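Long-range contacts in PR domain zinc finger protein 2 (Homo sapiens, PDB 2QPW), which trimethylates a lysine of histone H3 with S-adenosyl-L-methionine as methyl donor, through its PR (SET-related) domain, and may act as a DNA-binding transcription factor: residues V61-K66 / P94-W99; V45-P50 / K129-G134; K65-V70 / W86-A91. One frame throughout, in Å; residues are numbered along the deposited sequence.

Contact 1 of 3, residues V61-K66 / P94-W99; sequences VGDKKK and PEKGNW
Gly62 and Gly97 bring the two backbones together, their CA atoms 4.9 Å apart, and around them residues 61-63 and 96-98 run antiparallel, with end-to-end directions 169° apart. No direct backbone N-H···O bond joins them. Two CA-H···O contacts lie there instead: Gly62 CA is 3.4 Å from Lys96 O, with 148° at the hydrogen, and Gly97 CA approaches Val61 O from the other segment with a more bent angle of 127°. A water completes the polar link, donating to Val61 O at 2.8 Å and accepting from Asn98 N.

Both segments lie in the PR domain, which is related to the SET methyltransferase fold. Residues 61-66 lead into the edge strand 63-65. The segment 94-99 starts with a 3-10 turn, closed by the bond from Gly97 N to Pro94 O, in the loop before strand 104-119. The contact is at the surface.

Lys96 curls over the Asp63 carboxylate. Its CG lies 3.5 Å from Asp63 OD2, and a bend at chi4 swings NZ round to a salt bridge with the same oxygen at 3.0 Å, on its syn side. At the other end, Val61 CG2 lies 3.7 Å from Asn98 ND2, the two side chains crossing at about a right angle; that amide nitrogen donates to Pro59 O, and Asn98 OD1 accepts from Leu100 N.

Contact 2 of 3, residues V45-P50 / K129-G134; sequences VWATKP and KPIAPG
Trp46 meets Gly134 with the rim of its six-membered ring: CE3 is 3.3 Å from Gly134 O, which sits at the edge and near the ring plane. The indole nitrogen has a separate role, donating to Phe34 O. This is the end of strand 43-47, half of a two-stranded antiparallel sheet in the PR (SET-related) domain, and the contact joins it to the irregular connection between strands 122-127 and 138-139. The touching parts of the two segments run 122° apart.

Ala47 follows, and its backbone and methyl both take part. Its carbonyl oxygen accepts from Gly134 N at 3.0 Å, a fairly straight bond at the hydrogen (163°). CB points toward the other segment and lies 3.6 Å from Ala132 O and slightly farther from Ile131 CG2, the branch anti to the isoleucine's backbone N. Ala47 is buried, as is Ile131, whose side chain also touches Asn113 of strand 104-119.

Thr48 directs its side chain away, and its hydroxyl is bonded to Glu29 O. Its carbonyl group meets Pro133 CB. Lys49 likewise turns its side chain away and contributes backbone: the Pro133 ring lies against the chain here, CB near Lys49 N and CG near Lys49 CA, with the CA atoms of Lys49 and Pro133 4.4 Å apart.

At Pro50 two proline rings cross obliquely, Pro50 CD lying 4.0 Å from Pro133 CG. Beyond them Pro50 CA directs its hydrogen at Ile131 O, a CA-H···O contact of 3.5 Å with 147° at the hydrogen.

Contact 3 of 3, residues K65-V70 / W86-A91; sequences KKRSQV and WMCIDA
Asp90 OD2 is gripped by two lysines: Lys65 NZ makes a salt bridge with it at 2.9 Å, and Lys71 NZ forms another. Lys65 reaches it with a chain extended beyond CG, meeting OD2 on its anti side and 26° out of the carboxylate plane. The other oxygen, OD1, is bonded to Thr92 OG1, so both oxygens of this buried carboxylate have partners. The paired lysine charges would be expected to favour its ionised form.

Lys65 also pairs with Cys88 as an antiparallel hydrogen-bonded pair. Lys65 N donates to Cys88 O at 2.9 Å, and Cys88 N returns a bond to Lys65 O at 2.8 Å, straight at the hydrogen to 164°. Beyond this pair the chain turns, with Gln69 OE1 accepting from Lys66 N at 2.8 Å. The turn folds Val70 CG2 back to 3.5 Å from Cys88 CB, while Arg67 CA and CD both lie 3.8 Å from Cys88 SG.

Strand 85-90 is the middle of a three-stranded antiparallel sheet of the PR domain, with edge strand 63-65 along one side and strand 76-81, through Val79 and Trp77, along the other.

From the N terminus, contact 2 closes the widest loop, joining 45-50 to 129-134 with 78 residues in between; it ties the two-stranded sheet 31-35/43-47 to the connection between strands 122-127 and 138-139. Contacts 1 and 3 are nested inside it. They share Lys65 and Lys66: contact 3 binds the end of edge strand 63-65 and the turn after it to strand 85-90, and contact 1 binds that edge to the loop at 94-99. Their centres are 10 Å apart, and Asp63 O to Asp90 N, 2.9 Å, is a probable hydrogen bond between them. Contact 2 lies across the chain's centre, yet Trp99 CZ3 still packs on Val45 CG1 at 3.8 Å.

Contact 1 of 3, residues V61-K66 / P94-W99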
ATOM      1  N   VAL A  61       8.196  -5.004   0.400  1.00 15.71           N
ATOM      2  CA  VAL A  61       8.799  -6.287   0.884  1.00 16.45           C
ATOM      3  C   VAL A  61       7.934  -7.003   1.939  1.00 16.07           C
ATOM      4  O   VAL A  61       7.063  -6.393   2.557  1.00 15.36           O
ATOM      5  CB  VAL A  61      10.282  -6.136   1.409  1.00 17.85           C
ATOM      6  CG1 VAL A  61      11.164  -5.380   0.360  1.00 19.28           C
ATOM      7  CG2 VAL A  61      10.317  -5.433   2.784  1.00 18.41           C
ATOM      8  N   GLY A  62       8.157  -8.303   2.091  1.00 15.65           N
ATOM      9  CA  GLY A  62       7.345  -9.117   3.025  1.00 15.71           C
ATOM     10  C   GLY A  62       7.856 -10.553   3.017  1.00 16.81           C
ATOM     11  O   GLY A  62       8.707 -10.883   2.198  1.00 16.08           O
ATOM     12  N   ASP A  63       7.351 -11.379   3.944  1.00 16.66           N
ATOM     13  CA  ASP A  63       7.725 -12.806   4.041  1.00 18.15           C
ATOM     14  C   ASP A  63       7.188 -13.575   2.820  1.00 19.09           C
ATOM     15  O   ASP A  63       6.051 -13.352   2.421  1.00 17.47           O
ATOM     16  CB  ASP A  63       7.123 -13.402   5.342  1.00 17.70           C
ATOM     17  CG  ASP A  63       7.960 -13.121   6.602  1.00 21.10           C
ATOM     18  OD1 ASP A  63       9.115 -12.590   6.536  1.00 19.83           O
ATOM     19  OD2 ASP A  63       7.453 -13.499   7.684  1.00 23.06           O
ATOM     20  N   LYS A  64       7.987 -14.472   2.248  1.00 19.27           N
ATOM     21  CA  LYS A  64       7.517 -15.366   1.147  1.00 21.78           C
ATOM     22  C   LYS A  64       6.712 -16.534   1.741  1.00 22.26           C
ATOM     23  O   LYS A  64       7.240 -17.275   2.590  1.00 22.40           O
ATOM     24  CB  LYS A  64       8.723 -15.939   0.392  1.00 22.36           C
ATOM     25  CG  LYS A  64       9.249 -15.059  -0.677  1.00 25.12           C
ATOM     26  CD  LYS A  64      10.326 -15.768  -1.536  1.00 24.05           C
ATOM     27  CE  LYS A  64      11.333 -14.695  -1.948  1.00 29.76           C
ATOM     28  NZ  LYS A  64      12.080 -15.039  -3.174  1.00 38.83           N
ATOM     29  N   LYS A  65       5.451 -16.676   1.336  1.00 21.71           N
ATOM     30  CA  LYS A  65       4.575 -17.738   1.846  1.00 22.69           C
ATOM     31  C   LYS A  65       3.731 -18.326   0.701  1.00 22.74           C
ATOM     32  O   LYS A  65       3.476 -17.650  -0.310  1.00 22.94           O
ATOM     33  CB  LYS A  65       3.616 -17.206   2.923  1.00 22.31           C
ATOM     34  CG  LYS A  65       4.288 -16.492   4.124  1.00 23.00           C
ATOM     35  CD  LYS A  65       3.239 -16.094   5.139  1.00 24.37           C
ATOM     36  CE  LYS A  65       3.848 -15.301   6.277  1.00 25.75           C
ATOM     37  NZ  LYS A  65       2.777 -14.923   7.218  1.00 27.63           N
ATOM     38  N   LYS A  66       3.310 -19.586   0.844  1.00 22.47           N
ATOM     39  CA  LYS A  66       2.355 -20.160  -0.138  1.00 23.74           C
ATOM     40  C   LYS A  66       0.973 -19.531   0.057  1.00 23.28           C
ATOM     41  O   LYS A  66       0.627 -19.116   1.170  1.00 22.88           O
ATOM     42  CB  LYS A  66       2.221 -21.680  -0.000  1.00 23.45           C
ATOM     43  CG  LYS A  66       3.508 -22.459  -0.064  1.00 26.48           C
ATOM     44  CD  LYS A  66       3.207 -23.953   0.075  1.00 30.02           C
ATOM     45  CE  LYS A  66       2.927 -24.309   1.538  1.00 33.38           C
ATOM     46  NZ  LYS A  66       2.383 -25.692   1.625  1.00 35.88           N
ATOM     47  N   PRO A  94       4.031  -5.990  10.486  1.00 18.31           N
ATOM     48  CA  PRO A  94       4.786  -4.839   9.943  1.00 18.53           C
ATOM     49  C   PRO A  94       6.317  -4.881  10.152  1.00 18.01           C
ATOM     50  O   PRO A  94       7.049  -4.196   9.432  1.00 17.87           O
ATOM     51  CB  PRO A  94       4.202  -3.638  10.686  1.00 18.72           C
ATOM     52  CG  PRO A  94       3.625  -4.170  11.931  1.00 18.85           C
ATOM     53  CD  PRO A  94       3.172  -5.618  11.629  1.00 19.02           C
ATOM     54  N   GLU A  95       6.781  -5.685  11.103  1.00 17.82           N
ATOM     55  CA  GLU A  95       8.217  -5.967  11.258  1.00 18.34           C
ATOM     56  C   GLU A  95       8.863  -6.638  10.044  1.00 18.17           C
ATOM     57  O   GLU A  95      10.097  -6.650   9.922  1.00 18.76           O
ATOM     58  CB  GLU A  95       8.451  -6.838  12.512  1.00 19.71           C
ATOM     59  CG  GLU A  95       8.074  -6.123  13.830  1.00 24.16           C
ATOM     60  CD  GLU A  95       9.160  -5.150  14.366  1.00 31.35           C
ATOM     61  OE1 GLU A  95      10.244  -4.979  13.766  1.00 34.42           O
ATOM     62  OE2 GLU A  95       8.904  -4.552  15.435  1.00 38.92           O
ATOM     63  N   LYS A  96       8.047  -7.217   9.154  1.00 16.66           N
ATOM     64  CA  LYS A  96       8.539  -7.936   7.979  1.00 16.26           C
ATOM     65  C   LYS A  96       8.418  -7.088   6.715  1.00 16.20           C
ATOM     66  O   LYS A  96       8.825  -7.524   5.641  1.00 16.45           O
ATOM     67  CB  LYS A  96       7.769  -9.262   7.769  1.00 16.34           C
ATOM     68  CG  LYS A  96       7.898 -10.293   8.951  1.00 18.83           C
ATOM     69  CD  LYS A  96       9.344 -10.484   9.455  1.00 21.70           C
ATOM     70  CE  LYS A  96       9.405 -11.505  10.604  1.00 26.31           C
ATOM     71  NZ  LYS A  96       9.058 -12.861  10.086  1.00 32.12           N
ATOM     72  N   GLY A  97       7.839  -5.894   6.844  1.00 15.60           N
ATOM     73  CA  GLY A  97       7.636  -4.992   5.682  1.00 15.26           C
ATOM     74  C   GLY A  97       8.235  -3.592   5.860  1.00 15.90           C
ATOM     75  O   GLY A  97       9.103  -3.373   6.726  1.00 16.40           O
ATOM     76  N   ASN A  98       7.836  -2.660   4.995  1.00 15.05           N
ATOM     77  CA  ASN A  98       8.295  -1.267   5.091  1.00 14.88           C
ATOM     78  C   ASN A  98       7.106  -0.296   4.974  1.00 14.11           C
ATOM     79  O   ASN A  98       5.914  -0.709   5.126  1.00 12.92           O
ATOM     80  CB  ASN A  98       9.410  -0.935   4.083  1.00 14.59           C
ATOM     81  CG  ASN A  98       9.003  -1.244   2.641  1.00 16.73           C
ATOM     82  OD1 ASN A  98       7.854  -1.013   2.243  1.00 14.43           O
ATOM     83  ND2 ASN A  98       9.915  -1.861   1.885  1.00 17.34           N
ATOM     84  N   TRP A  99       7.385   0.987   4.714  1.00 13.01           N
ATOM     85  CA  TRP A  99       6.262   1.954   4.742  1.00 13.22           C
ATOM     86  C   TRP A  99       5.186   1.723   3.665  1.00 13.10           C
ATOM     87  O   TRP A  99       4.006   2.126   3.859  1.00 14.18           O
ATOM     88  CB  TRP A  99       6.758   3.427   4.726  1.00 12.28           C
ATOM     89  CG  TRP A  99       7.399   3.848   3.395  1.00 12.20           C
ATOM     90  CD1 TRP A  99       8.748   3.810   3.076  1.00 13.60           C
ATOM     91  CD2 TRP A  99       6.731   4.412   2.250  1.00 13.48           C
ATOM     92  NE1 TRP A  99       8.940   4.311   1.787  1.00 14.54           N
ATOM     93  CE2 TRP A  99       7.720   4.701   1.281  1.00 15.34           C
ATOM     94  CE3 TRP A  99       5.368   4.719   1.944  1.00 11.20           C
ATOM     95  CZ2 TRP A  99       7.405   5.261   0.029  1.00 13.67           C
ATOM     96  CZ3 TRP A  99       5.077   5.277   0.681  1.00 12.17           C
ATOM     97  CH2 TRP A  99       6.075   5.538  -0.244  1.00 13.64           C
TER
HETATM   98  O   HOH W   1       6.118  -3.730   2.695  1.00 16.83           O

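Contact 2 of 3, residues V45-P50 / K129-G134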
ATOM      1  N   VAL A  45      -0.897   6.665   4.389  1.00 13.98           N
ATOM      2  CA  VAL A  45       0.252   7.421   3.873  1.00 14.82           C
ATOM      3  C   VAL A  45      -0.272   8.641   3.118  1.00 15.08           C
ATOM      4  O   VAL A  45      -1.210   8.513   2.334  1.00 14.76           O
ATOM      5  CB  VAL A  45       1.099   6.555   2.881  1.00 14.50           C
ATOM      6  CG1 VAL A  45       2.360   7.276   2.459  1.00 15.71           C
ATOM      7  CG2 VAL A  45       1.445   5.170   3.543  1.00 15.09           C
ATOM      8  N   TRP A  46       0.354   9.794   3.361  1.00 14.93           N
ATOM      9  CA  TRP A  46      -0.103  11.101   2.831  1.00 16.04           C
ATOM     10  C   TRP A  46       1.017  11.878   2.174  1.00 16.23           C
ATOM     11  O   TRP A  46       2.161  11.833   2.626  1.00 17.76           O
ATOM     12  CB  TRP A  46      -0.696  11.979   3.952  1.00 17.14           C
ATOM     13  CG  TRP A  46      -1.889  11.382   4.633  1.00 15.83           C
ATOM     14  CD1 TRP A  46      -1.878  10.390   5.549  1.00 16.71           C
ATOM     15  CD2 TRP A  46      -3.263  11.776   4.476  1.00 17.86           C
ATOM     16  NE1 TRP A  46      -3.165  10.103   5.974  1.00 18.49           N
ATOM     17  CE2 TRP A  46      -4.037  10.937   5.324  1.00 19.12           C
ATOM     18  CE3 TRP A  46      -3.922  12.723   3.670  1.00 18.25           C
ATOM     19  CZ2 TRP A  46      -5.458  11.036   5.422  1.00 19.96           C
ATOM     20  CZ3 TRP A  46      -5.348  12.836   3.766  1.00 17.59           C
ATOM     21  CH2 TRP A  46      -6.088  11.969   4.626  1.00 19.17           C
ATOM     22  N   ALA A  47       0.708  12.611   1.117  1.00 14.96           N
ATOM     23  CA  ALA A  47       1.744  13.442   0.451  1.00 15.18           C
ATOM     24  C   ALA A  47       2.028  14.679   1.305  1.00 15.96           C
ATOM     25  O   ALA A  47       1.094  15.249   1.905  1.00 16.84           O
ATOM     26  CB  ALA A  47       1.263  13.858  -0.934  1.00 15.22           C
ATOM     27  N   THR A  48       3.304  15.056   1.386  1.00 17.60           N
ATOM     28  CA  THR A  48       3.708  16.261   2.162  1.00 18.66           C
ATOM     29  C   THR A  48       4.006  17.455   1.249  1.00 18.99           C
ATOM     30  O   THR A  48       4.177  18.619   1.720  1.00 20.04           O
ATOM     31  CB  THR A  48       4.991  15.997   2.996  1.00 17.13           C
ATOM     32  OG1 THR A  48       6.076  15.710   2.108  1.00 20.70           O
ATOM     33  CG2 THR A  48       4.791  14.866   4.017  1.00 17.92           C
ATOM     34  N   LYS A  49       4.113  17.172  -0.040  1.00 20.10           N
ATOM     35  CA  LYS A  49       4.502  18.148  -1.062  1.00 21.98           C
ATOM     36  C   LYS A  49       4.046  17.608  -2.429  1.00 21.81           C
ATOM     37  O   LYS A  49       3.639  16.435  -2.515  1.00 20.97           O
ATOM     38  CB  LYS A  49       6.022  18.346  -1.018  1.00 22.32           C
ATOM     39  CG  LYS A  49       6.887  17.181  -1.444  1.00 24.00           C
ATOM     40  CD  LYS A  49       8.388  17.495  -1.193  1.00 27.00           C
ATOM     41  CE  LYS A  49       8.938  18.349  -2.327  1.00 33.92           C
ATOM     42  NZ  LYS A  49      10.432  18.511  -2.358  1.00 37.88           N
ATOM     43  N   PRO A  50       4.074  18.444  -3.493  1.00 21.07           N
ATOM     44  CA  PRO A  50       3.623  17.931  -4.813  1.00 20.95           C
ATOM     45  C   PRO A  50       4.464  16.737  -5.296  1.00 20.61           C
ATOM     46  O   PRO A  50       5.712  16.762  -5.210  1.00 21.62           O
ATOM     47  CB  PRO A  50       3.831  19.136  -5.761  1.00 21.76           C
ATOM     48  CG  PRO A  50       3.812  20.331  -4.857  1.00 22.64           C
ATOM     49  CD  PRO A  50       4.464  19.872  -3.561  1.00 21.68           C
ATOM     50  N   LYS A 129      -1.275   9.723 -11.475  1.00 21.20           N
ATOM     51  CA  LYS A 129      -1.620  11.125 -11.703  1.00 22.37           C
ATOM     52  C   LYS A 129      -0.842  11.919 -10.669  1.00 21.82           C
ATOM     53  O   LYS A 129      -0.341  11.313  -9.698  1.00 21.27           O
ATOM     54  CB  LYS A 129      -3.127  11.357 -11.536  1.00 21.99           C
ATOM     55  CG  LYS A 129      -3.711  11.061 -10.165  1.00 25.81           C
ATOM     56  CD  LYS A 129      -5.218  10.790 -10.292  1.00 31.80           C
ATOM     57  CE  LYS A 129      -5.979  11.339  -9.109  1.00 35.65           C
ATOM     58  NZ  LYS A 129      -7.439  11.402  -9.430  1.00 37.31           N
ATOM     59  N   PRO A 130      -0.683  13.247 -10.869  1.00 21.95           N
ATOM     60  CA  PRO A 130      -0.061  14.081  -9.826  1.00 21.68           C
ATOM     61  C   PRO A 130      -0.793  14.028  -8.483  1.00 21.61           C
ATOM     62  O   PRO A 130      -2.021  13.917  -8.434  1.00 22.19           O
ATOM     63  CB  PRO A 130      -0.117  15.508 -10.421  1.00 21.82           C
ATOM     64  CG  PRO A 130      -0.288  15.288 -11.897  1.00 22.23           C
ATOM     65  CD  PRO A 130      -1.063  14.041 -12.061  1.00 22.53           C
ATOM     66  N   ILE A 131      -0.035  14.107  -7.391  1.00 20.89           N
ATOM     67  CA  ILE A 131      -0.640  14.119  -6.051  1.00 20.11           C
ATOM     68  C   ILE A 131      -0.322  15.425  -5.338  1.00 20.87           C
ATOM     69  O   ILE A 131       0.835  15.856  -5.303  1.00 21.85           O
ATOM     70  CB  ILE A 131      -0.213  12.891  -5.193  1.00 18.85           C
ATOM     71  CG1 ILE A 131      -0.596  11.599  -5.930  1.00 19.36           C
ATOM     72  CG2 ILE A 131      -0.959  12.885  -3.845  1.00 17.59           C
ATOM     73  CD1 ILE A 131      -0.079  10.314  -5.200  1.00 20.07           C
ATOM     74  N   ALA A 132      -1.361  16.061  -4.809  1.00 20.57           N
ATOM     75  CA  ALA A 132      -1.188  17.357  -4.085  1.00 21.30           C
ATOM     76  C   ALA A 132      -0.857  17.166  -2.608  1.00 21.53           C
ATOM     77  O   ALA A 132      -1.290  16.192  -1.988  1.00 20.66           O
ATOM     78  CB  ALA A 132      -2.457  18.215  -4.236  1.00 23.18           C
ATOM     79  N   PRO A 133      -0.142  18.142  -1.988  1.00 22.01           N
ATOM     80  CA  PRO A 133       0.104  18.001  -0.550  1.00 21.26           C
ATOM     81  C   PRO A 133      -1.217  17.875   0.241  1.00 20.51           C
ATOM     82  O   PRO A 133      -2.240  18.480  -0.133  1.00 20.88           O
ATOM     83  CB  PRO A 133       0.872  19.270  -0.164  1.00 22.05           C
ATOM     84  CG  PRO A 133       1.068  20.055  -1.412  1.00 23.58           C
ATOM     85  CD  PRO A 133       0.419  19.371  -2.574  1.00 22.67           C
ATOM     86  N   GLY A 134      -1.213  17.059   1.289  1.00 19.24           N
ATOM     87  CA  GLY A 134      -2.444  16.791   2.056  1.00 20.22           C
ATOM     88  C   GLY A 134      -3.420  15.766   1.459  1.00 19.81           C
ATOM     89  O   GLY A 134      -4.507  15.550   2.021  1.00 19.95           O
TER

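Contact 3 of 3, residues K65-V70 / W86-A91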
ATOM      1  N   LYS A  65       5.451 -16.676   1.336  1.00 21.71           N
ATOM      2  CA  LYS A  65       4.575 -17.738   1.846  1.00 22.69           C
ATOM      3  C   LYS A  65       3.731 -18.326   0.701  1.00 22.74           C
ATOM      4  O   LYS A  65       3.476 -17.650  -0.310  1.00 22.94           O
ATOM      5  CB  LYS A  65       3.616 -17.206   2.923  1.00 22.31           C
ATOM      6  CG  LYS A  65       4.288 -16.492   4.124  1.00 23.00           C
ATOM      7  CD  LYS A  65       3.239 -16.094   5.139  1.00 24.37           C
ATOM      8  CE  LYS A  65       3.848 -15.301   6.277  1.00 25.75           C
ATOM      9  NZ  LYS A  65       2.777 -14.923   7.218  1.00 27.63           N
ATOM     10  N   LYS A  66       3.310 -19.586   0.844  1.00 22.47           N
ATOM     11  CA  LYS A  66       2.355 -20.160  -0.138  1.00 23.74           C
ATOM     12  C   LYS A  66       0.973 -19.531   0.057  1.00 23.28           C
ATOM     13  O   LYS A  66       0.627 -19.116   1.170  1.00 22.88           O
ATOM     14  CB  LYS A  66       2.221 -21.680  -0.000  1.00 23.45           C
ATOM     15  CG  LYS A  66       3.508 -22.459  -0.064  1.00 26.48           C
ATOM     16  CD  LYS A  66       3.207 -23.953   0.075  1.00 30.02           C
ATOM     17  CE  LYS A  66       2.927 -24.309   1.538  1.00 33.38           C
ATOM     18  NZ  LYS A  66       2.383 -25.692   1.625  1.00 35.88           N
ATOM     19  N   ARG A  67       0.177 -19.491  -1.018  1.00 24.10           N
ATOM     20  CA  ARG A  67      -1.189 -18.921  -0.924  1.00 25.61           C
ATOM     21  C   ARG A  67      -1.999 -19.508   0.237  1.00 26.19           C
ATOM     22  O   ARG A  67      -2.788 -18.789   0.890  1.00 27.22           O
ATOM     23  CB  ARG A  67      -1.949 -19.076  -2.251  1.00 26.85           C
ATOM     24  CG  ARG A  67      -3.353 -18.412  -2.278  1.00 29.17           C
ATOM     25  CD  ARG A  67      -3.241 -16.869  -2.350  1.00 38.07           C
ATOM     26  NE  ARG A  67      -4.376 -16.124  -1.776  1.00 45.29           N
ATOM     27  CZ  ARG A  67      -4.531 -15.827  -0.478  1.00 47.91           C
ATOM     28  NH1 ARG A  67      -3.646 -16.239   0.418  1.00 51.00           N
ATOM     29  NH2 ARG A  67      -5.589 -15.129  -0.062  1.00 48.51           N
ATOM     30  N   SER A  68      -1.833 -20.815   0.489  1.00 26.29           N
ATOM     31  CA  SER A  68      -2.597 -21.500   1.544  1.00 26.79           C
ATOM     32  C   SER A  68      -2.233 -21.057   2.978  1.00 27.48           C
ATOM     33  O   SER A  68      -2.926 -21.417   3.940  1.00 27.90           O
ATOM     34  CB  SER A  68      -2.488 -23.028   1.384  1.00 26.50           C
ATOM     35  OG  SER A  68      -1.154 -23.491   1.565  1.00 25.81           O
ATOM     36  N   GLN A  69      -1.149 -20.298   3.126  1.00 27.67           N
ATOM     37  CA  GLN A  69      -0.682 -19.814   4.444  1.00 28.50           C
ATOM     38  C   GLN A  69      -1.056 -18.355   4.728  1.00 29.34           C
ATOM     39  O   GLN A  69      -0.914 -17.883   5.861  1.00 29.02           O
ATOM     40  CB  GLN A  69       0.850 -19.876   4.506  1.00 28.24           C
ATOM     41  CG  GLN A  69       1.485 -21.245   4.343  1.00 28.52           C
ATOM     42  CD  GLN A  69       3.010 -21.174   4.387  1.00 31.25           C
ATOM     43  OE1 GLN A  69       3.673 -20.734   3.421  1.00 33.76           O
ATOM     44  NE2 GLN A  69       3.584 -21.603   5.517  1.00 34.89           N
ATOM     45  N   VAL A  70      -1.469 -17.614   3.704  1.00 29.27           N
ATOM     46  CA  VAL A  70      -1.815 -16.192   3.898  1.00 30.32           C
ATOM     47  C   VAL A  70      -3.322 -16.064   4.163  1.00 31.30           C
ATOM     48  O   VAL A  70      -4.111 -16.772   3.560  1.00 32.40           O
ATOM     49  CB  VAL A  70      -1.307 -15.312   2.731  1.00 30.71           C
ATOM     50  CG1 VAL A  70      -1.625 -13.828   2.969  1.00 30.60           C
ATOM     51  CG2 VAL A  70       0.213 -15.492   2.589  1.00 30.78           C
ATOM     52  N   TRP A  86       4.416 -19.614  -7.573  1.00 16.38           N
ATOM     53  CA  TRP A  86       3.720 -18.377  -7.191  1.00 17.72           C
ATOM     54  C   TRP A  86       3.794 -18.212  -5.679  1.00 18.33           C
ATOM     55  O   TRP A  86       3.394 -19.122  -4.933  1.00 19.28           O
ATOM     56  CB  TRP A  86       2.247 -18.388  -7.687  1.00 18.33           C
ATOM     57  CG  TRP A  86       2.171 -17.969  -9.104  1.00 17.03           C
ATOM     58  CD1 TRP A  86       2.071 -18.784 -10.240  1.00 17.77           C
ATOM     59  CD2 TRP A  86       2.247 -16.630  -9.572  1.00 16.74           C
ATOM     60  NE1 TRP A  86       2.060 -17.991 -11.372  1.00 16.83           N
ATOM     61  CE2 TRP A  86       2.177 -16.667 -10.989  1.00 17.01           C
ATOM     62  CE3 TRP A  86       2.357 -15.384  -8.925  1.00 13.41           C
ATOM     63  CZ2 TRP A  86       2.215 -15.502 -11.771  1.00 17.20           C
ATOM     64  CZ3 TRP A  86       2.399 -14.206  -9.719  1.00 16.69           C
ATOM     65  CH2 TRP A  86       2.332 -14.279 -11.111  1.00 16.87           C
ATOM     66  N   MET A  87       4.329 -17.077  -5.224  1.00 17.31           N
ATOM     67  CA  MET A  87       4.482 -16.863  -3.809  1.00 18.55           C
ATOM     68  C   MET A  87       3.762 -15.574  -3.367  1.00 18.53           C
ATOM     69  O   MET A  87       3.611 -14.651  -4.171  1.00 19.70           O
ATOM     70  CB  MET A  87       5.987 -16.912  -3.454  1.00 19.07           C
ATOM     71  CG  MET A  87       6.601 -18.369  -3.848  1.00 21.74           C
ATOM     72  SD  MET A  87       6.073 -19.683  -2.727  1.00 20.59           S
ATOM     73  CE  MET A  87       6.771 -19.002  -1.370  1.00 16.79           C
ATOM     74  N   CYS A  88       3.238 -15.563  -2.148  1.00 18.32           N
ATOM     75  CA  CYS A  88       2.672 -14.329  -1.570  1.00 19.63           C
ATOM     76  C   CYS A  88       3.791 -13.621  -0.821  1.00 19.74           C
ATOM     77  O   CYS A  88       4.567 -14.270  -0.095  1.00 20.92           O
ATOM     78  CB  CYS A  88       1.545 -14.654  -0.586  1.00 20.33           C
ATOM     79  SG  CYS A  88       0.133 -15.435  -1.370  1.00 24.14           S
ATOM     80  N   ILE A  89       3.875 -12.298  -0.992  1.00 17.76           N
ATOM     81  CA  ILE A  89       4.854 -11.445  -0.289  1.00 16.45           C
ATOM     82  C   ILE A  89       4.038 -10.736   0.811  1.00 16.31           C
ATOM     83  O   ILE A  89       3.245  -9.832   0.493  1.00 14.88           O
ATOM     84  CB  ILE A  89       5.452 -10.438  -1.291  1.00 17.36           C
ATOM     85  CG1 ILE A  89       6.066 -11.167  -2.513  1.00 18.10           C
ATOM     86  CG2 ILE A  89       6.497  -9.528  -0.607  1.00 17.08           C
ATOM     87  CD1 ILE A  89       7.139 -12.295  -2.162  1.00 20.33           C
ATOM     88  N   ASP A  90       4.182 -11.200   2.053  1.00 15.98           N
ATOM     89  CA  ASP A  90       3.210 -10.914   3.117  1.00 16.15           C
ATOM     90  C   ASP A  90       3.792  -9.956   4.167  1.00 16.22           C
ATOM     91  O   ASP A  90       4.748 -10.309   4.881  1.00 16.83           O
ATOM     92  CB  ASP A  90       2.794 -12.223   3.818  1.00 17.14           C
ATOM     93  CG  ASP A  90       1.668 -12.020   4.822  1.00 20.62           C
ATOM     94  OD1 ASP A  90       1.031 -10.940   4.819  1.00 21.00           O
ATOM     95  OD2 ASP A  90       1.394 -12.974   5.597  1.00 23.44           O
ATOM     96  N   ALA A  91       3.215  -8.755   4.242  1.00 16.30           N
ATOM     97  CA  ALA A  91       3.627  -7.729   5.205  1.00 15.55           C
ATOM     98  C   ALA A  91       2.557  -7.526   6.284  1.00 16.43           C
ATOM     99  O   ALA A  91       2.531  -6.484   6.953  1.00 15.71           O
ATOM    100  CB  ALA A  91       3.952  -6.387   4.489  1.00 16.30           C
TER